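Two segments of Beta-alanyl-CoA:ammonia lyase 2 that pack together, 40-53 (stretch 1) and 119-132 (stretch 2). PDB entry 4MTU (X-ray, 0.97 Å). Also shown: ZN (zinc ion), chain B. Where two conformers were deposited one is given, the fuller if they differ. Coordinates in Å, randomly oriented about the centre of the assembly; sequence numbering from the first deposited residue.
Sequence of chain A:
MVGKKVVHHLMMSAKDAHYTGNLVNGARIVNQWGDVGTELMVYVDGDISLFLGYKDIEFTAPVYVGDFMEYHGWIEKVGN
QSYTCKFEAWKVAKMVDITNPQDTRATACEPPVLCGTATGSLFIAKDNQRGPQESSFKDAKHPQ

Stretch 1 (40-53) LMVYVDGDISLFLG
Stretch 2 (119-132) TGSLFIAKDNQRGP

Strand 50-53 runs antiparallel to strand 119-123, their N-to-C directions 139° apart. Leu50 pairs with Phe123: Leu50 N donates to Phe123 O (3.0 Å) and Phe123 N to Leu50 O (2.8 Å). Phe51 faces Leu122 in a non-hydrogen-bonded pair, CA to CA 4.4 Å. The register then slips by one residue, a beta bulge. Leu52 N donates to Ser121 O (2.9 Å), and Ser121 N to Gly53 O (2.9 Å). Leu52 holds phi/psi -81/-41, and Gly53 is nearly extended at 164/-180.

Leu122 covers the most surface, and its side-chain contacts with Phe51 and Met41 are apolar. Its chi1 is m and chi2 p. Leu122 CG sits over one face of the Phe51 ring, 4.0 Å from the centroid, a CH-pi contact. Leu122 CD2 lies 3.8 Å from Met41 CG.

Asp45 anchors the second contact. Its chi1 is -93°, between wells. Asp45 O accepts from Arg130 N (2.9 Å). The carboxylate serves both a metal and a backbone NH: Asp45 OD2 takes a weak bond from Gly131 N (2.9 Å) and also binds zinc at 2.1 Å; Asp45 OD1 binds zinc at 2.3 Å. Gly46 turns the chain with positive phi, 72/29, and Gly46 O accepts from Arg130 NE (2.9 Å).

Ile124 is m then t. Ile124 CD1 meets Asp45 CB at 3.7 Å and Met41 CB at 4.1 Å.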

# COMPACT_ATOMS: atom_id res chain seq x y z
N LEU A 40 -12.98 12.06 16.87
CA LEU A 40 -13.94 12.38 17.91
C LEU A 40 -13.34 12.22 19.34
O LEU A 40 -13.61 13.05 20.20
CB LEU A 40 -15.19 11.52 17.80
CG LEU A 40 -16.08 11.75 16.57
CD1 LEU A 40 -17.07 10.63 16.41
CD2 LEU A 40 -16.82 13.06 16.70
N MET A 41 -12.55 11.19 19.52
CA MET A 41 -11.97 10.93 20.82
C MET A 41 -10.88 11.95 21.14
O MET A 41 -10.74 12.39 22.32
CB MET A 41 -11.45 9.49 20.89
CG MET A 41 -12.55 8.45 20.84
SD MET A 41 -13.80 8.60 22.14
CE MET A 41 -15.10 9.48 21.30
N VAL A 42 -10.10 12.34 20.16
CA VAL A 42 -9.14 13.41 20.35
C VAL A 42 -9.85 14.66 20.86
O VAL A 42 -9.41 15.34 21.79
CB VAL A 42 -8.35 13.69 19.03
CG1 VAL A 42 -7.49 14.95 19.19
CG2 VAL A 42 -7.51 12.46 18.66
N TYR A 43 -10.96 14.99 20.20
CA TYR A 43 -11.69 16.20 20.58
C TYR A 43 -12.38 16.14 21.94
O TYR A 43 -12.43 17.13 22.65
CB TYR A 43 -12.70 16.57 19.49
CG TYR A 43 -12.10 16.91 18.16
CD1 TYR A 43 -10.80 17.37 18.00
CD2 TYR A 43 -12.86 16.78 16.99
CE1 TYR A 43 -10.26 17.66 16.78
CE2 TYR A 43 -12.32 17.09 15.77
CZ TYR A 43 -11.03 17.53 15.64
OH TYR A 43 -10.47 17.80 14.41
N VAL A 44 -12.93 14.98 22.29
CA VAL A 44 -13.71 14.90 23.53
C VAL A 44 -12.82 14.74 24.75
O VAL A 44 -13.19 15.19 25.85
CB VAL A 44 -14.80 13.79 23.45
CG1 VAL A 44 -14.24 12.43 23.64
CG2 VAL A 44 -15.90 14.15 24.45
N ASP A 45 -11.67 14.07 24.62
CA ASP A 45 -10.84 13.76 25.81
C ASP A 45 -9.35 13.68 25.52
O ASP A 45 -8.60 13.25 26.41
CB ASP A 45 -11.37 12.59 26.59
CG ASP A 45 -12.30 12.93 27.73
OD1 ASP A 45 -13.38 12.33 27.88
OD2 ASP A 45 -11.98 13.88 28.51
N GLY A 46 -8.87 14.10 24.36
CA GLY A 46 -7.46 14.30 24.19
C GLY A 46 -6.60 13.05 24.11
O GLY A 46 -5.40 13.12 24.45
N ASP A 47 -7.16 11.96 23.62
CA ASP A 47 -6.44 10.69 23.48
C ASP A 47 -6.94 10.01 22.20
O ASP A 47 -8.13 10.15 21.88
CB ASP A 47 -6.69 9.82 24.70
CG ASP A 47 -5.75 8.64 24.78
OD1 ASP A 47 -6.06 7.56 24.19
OD2 ASP A 47 -4.67 8.75 25.42
N ILE A 48 -6.09 9.28 21.54
CA ILE A 48 -6.52 8.61 20.30
C ILE A 48 -7.49 7.46 20.58
O ILE A 48 -8.22 7.09 19.65
CB ILE A 48 -5.36 8.12 19.45
CG1 ILE A 48 -4.41 7.14 20.20
CG2 ILE A 48 -4.62 9.31 18.86
CD1 ILE A 48 -3.45 6.40 19.27
N SER A 49 -7.56 6.94 21.80
CA SER A 49 -8.51 5.92 22.23
C SER A 49 -8.17 4.55 21.67
O SER A 49 -7.22 4.37 20.90
CB SER A 49 -9.98 6.30 21.92
OG SER A 49 -10.45 5.87 20.67
N LEU A 50 -9.01 3.59 22.08
CA LEU A 50 -8.98 2.21 21.60
C LEU A 50 -10.43 1.95 21.10
O LEU A 50 -11.42 2.28 21.78
CB LEU A 50 -8.56 1.25 22.68
CG LEU A 50 -7.11 1.47 23.23
CD1 LEU A 50 -6.93 0.67 24.53
CD2 LEU A 50 -6.05 1.21 22.19
N PHE A 51 -10.57 1.33 19.94
CA PHE A 51 -11.90 1.00 19.42
C PHE A 51 -12.40 -0.33 20.04
O PHE A 51 -11.72 -1.35 19.95
CB PHE A 51 -11.79 0.96 17.88
CG PHE A 51 -13.09 1.41 17.21
CD1 PHE A 51 -13.05 2.67 16.53
CD2 PHE A 51 -14.25 0.69 17.21
CE1 PHE A 51 -14.24 3.13 15.94
CE2 PHE A 51 -15.42 1.13 16.68
CZ PHE A 51 -15.39 2.35 16.05
N LEU A 52 -13.52 -0.36 20.76
CA LEU A 52 -14.07 -1.51 21.44
C LEU A 52 -14.87 -2.47 20.57
O LEU A 52 -14.86 -3.68 20.75
CB LEU A 52 -15.03 -1.11 22.59
CG LEU A 52 -14.31 -0.38 23.76
CD1 LEU A 52 -15.36 0.10 24.74
CD2 LEU A 52 -13.34 -1.33 24.44
N GLY A 53 -15.66 -1.90 19.66
CA GLY A 53 -16.53 -2.77 18.83
C GLY A 53 -17.59 -1.95 18.17
O GLY A 53 -17.70 -0.72 18.27
N THR A 119 -23.21 1.68 14.54
CA THR A 119 -23.01 2.20 15.91
C THR A 119 -21.74 1.57 16.44
O THR A 119 -21.60 0.35 16.33
CB THR A 119 -24.18 1.82 16.80
OG1 THR A 119 -25.37 2.36 16.20
CG2 THR A 119 -24.01 2.35 18.21
N GLY A 120 -20.84 2.36 17.02
CA GLY A 120 -19.60 1.85 17.56
C GLY A 120 -19.30 2.41 18.91
O GLY A 120 -19.95 3.37 19.37
N SER A 121 -18.39 1.79 19.59
CA SER A 121 -17.94 2.29 20.88
C SER A 121 -16.44 2.31 20.99
O SER A 121 -15.76 1.40 20.49
CB SER A 121 -18.50 1.27 21.86
OG SER A 121 -19.88 1.55 22.05
N LEU A 122 -15.95 3.37 21.58
CA LEU A 122 -14.56 3.63 21.77
C LEU A 122 -14.29 3.81 23.29
O LEU A 122 -15.20 4.07 24.06
CB LEU A 122 -14.00 4.82 21.00
CG LEU A 122 -14.18 4.70 19.47
CD1 LEU A 122 -15.47 5.30 19.04
CD2 LEU A 122 -13.01 5.32 18.72
N PHE A 123 -13.03 3.60 23.67
CA PHE A 123 -12.64 3.57 25.09
C PHE A 123 -11.41 4.43 25.31
O PHE A 123 -10.45 4.40 24.56
CB PHE A 123 -12.27 2.11 25.44
CG PHE A 123 -11.72 1.89 26.81
CD1 PHE A 123 -12.58 1.66 27.87
CD2 PHE A 123 -10.36 1.87 27.03
CE1 PHE A 123 -12.04 1.45 29.12
CE2 PHE A 123 -9.86 1.65 28.27
CZ PHE A 123 -10.71 1.44 29.29
N ILE A 124 -11.50 5.23 26.39
CA ILE A 124 -10.31 5.92 26.89
C ILE A 124 -10.24 5.61 28.39
O ILE A 124 -11.17 5.96 29.12
CB ILE A 124 -10.29 7.42 26.66
CG1 ILE A 124 -10.51 7.80 25.21
CG2 ILE A 124 -8.98 8.02 27.23
CD1 ILE A 124 -10.79 9.27 24.98
N ALA A 125 -9.17 4.98 28.86
CA ALA A 125 -9.03 4.68 30.30
C ALA A 125 -9.09 6.01 31.07
O ALA A 125 -8.61 7.04 30.62
CB ALA A 125 -7.72 3.98 30.57
N LYS A 126 -9.67 5.95 32.23
CA LYS A 126 -9.89 7.15 33.03
C LYS A 126 -8.63 7.95 33.21
O LYS A 126 -8.67 9.21 33.08
CB LYS A 126 -10.58 6.74 34.34
CG LYS A 126 -11.56 7.81 34.77
CD LYS A 126 -12.83 7.96 33.87
CE LYS A 126 -13.39 9.37 34.16
NZ LYS A 126 -14.66 9.70 33.44
N ASP A 127 -7.51 7.29 33.47
CA ASP A 127 -6.25 8.00 33.74
C ASP A 127 -5.73 8.73 32.49
O ASP A 127 -4.87 9.60 32.61
CB ASP A 127 -5.16 7.08 34.28
CG ASP A 127 -5.37 6.46 35.64
OD1 ASP A 127 -6.28 6.94 36.39
OD2 ASP A 127 -4.72 5.47 36.05
N ASN A 128 -6.15 8.33 31.28
CA ASN A 128 -5.73 8.91 30.04
C ASN A 128 -6.70 9.97 29.52
O ASN A 128 -6.39 10.61 28.48
CB ASN A 128 -5.58 7.86 28.93
CG ASN A 128 -4.42 6.92 29.22
OD1 ASN A 128 -3.40 7.33 29.74
ND2 ASN A 128 -4.67 5.65 28.97
N GLN A 129 -7.83 10.21 30.17
CA GLN A 129 -8.75 11.25 29.72
C GLN A 129 -8.19 12.63 30.15
O GLN A 129 -7.72 12.83 31.27
CB GLN A 129 -10.12 11.06 30.31
CG GLN A 129 -10.80 9.78 29.80
CD GLN A 129 -12.10 9.44 30.47
OE1 GLN A 129 -12.75 10.31 31.08
NE2 GLN A 129 -12.59 8.23 30.32
N ARG A 130 -8.25 13.58 29.23
CA ARG A 130 -7.64 14.91 29.42
C ARG A 130 -8.61 16.04 29.31
O ARG A 130 -8.22 17.20 29.38
CB ARG A 130 -6.42 15.11 28.50
CG ARG A 130 -5.40 14.00 28.65
CD ARG A 130 -4.06 14.29 28.03
NE ARG A 130 -4.21 14.70 26.61
CZ ARG A 130 -3.85 15.83 26.09
NH1 ARG A 130 -3.19 16.78 26.73
NH2 ARG A 130 -4.10 16.07 24.78
N GLY A 131 -9.90 15.74 29.14
CA GLY A 131 -10.91 16.74 28.94
C GLY A 131 -10.96 17.22 27.45
O GLY A 131 -10.13 16.86 26.61
N PRO A 132 -11.96 18.01 27.17
CA PRO A 132 -12.19 18.44 25.77
C PRO A 132 -11.00 19.22 25.23
O PRO A 132 -10.35 20.00 25.92
CB PRO A 132 -13.44 19.27 25.83
CG PRO A 132 -14.15 18.87 27.06
CD PRO A 132 -13.06 18.46 28.03
ZN ZN B . -13.81 13.80 29.63
O HOH W 1 -14.76 15.05 28.15
O HOH W 2 -4.10 10.80 27.07
O HOH W 3 -12.72 12.93 31.22
O HOH W 4 -13.77 15.58 30.74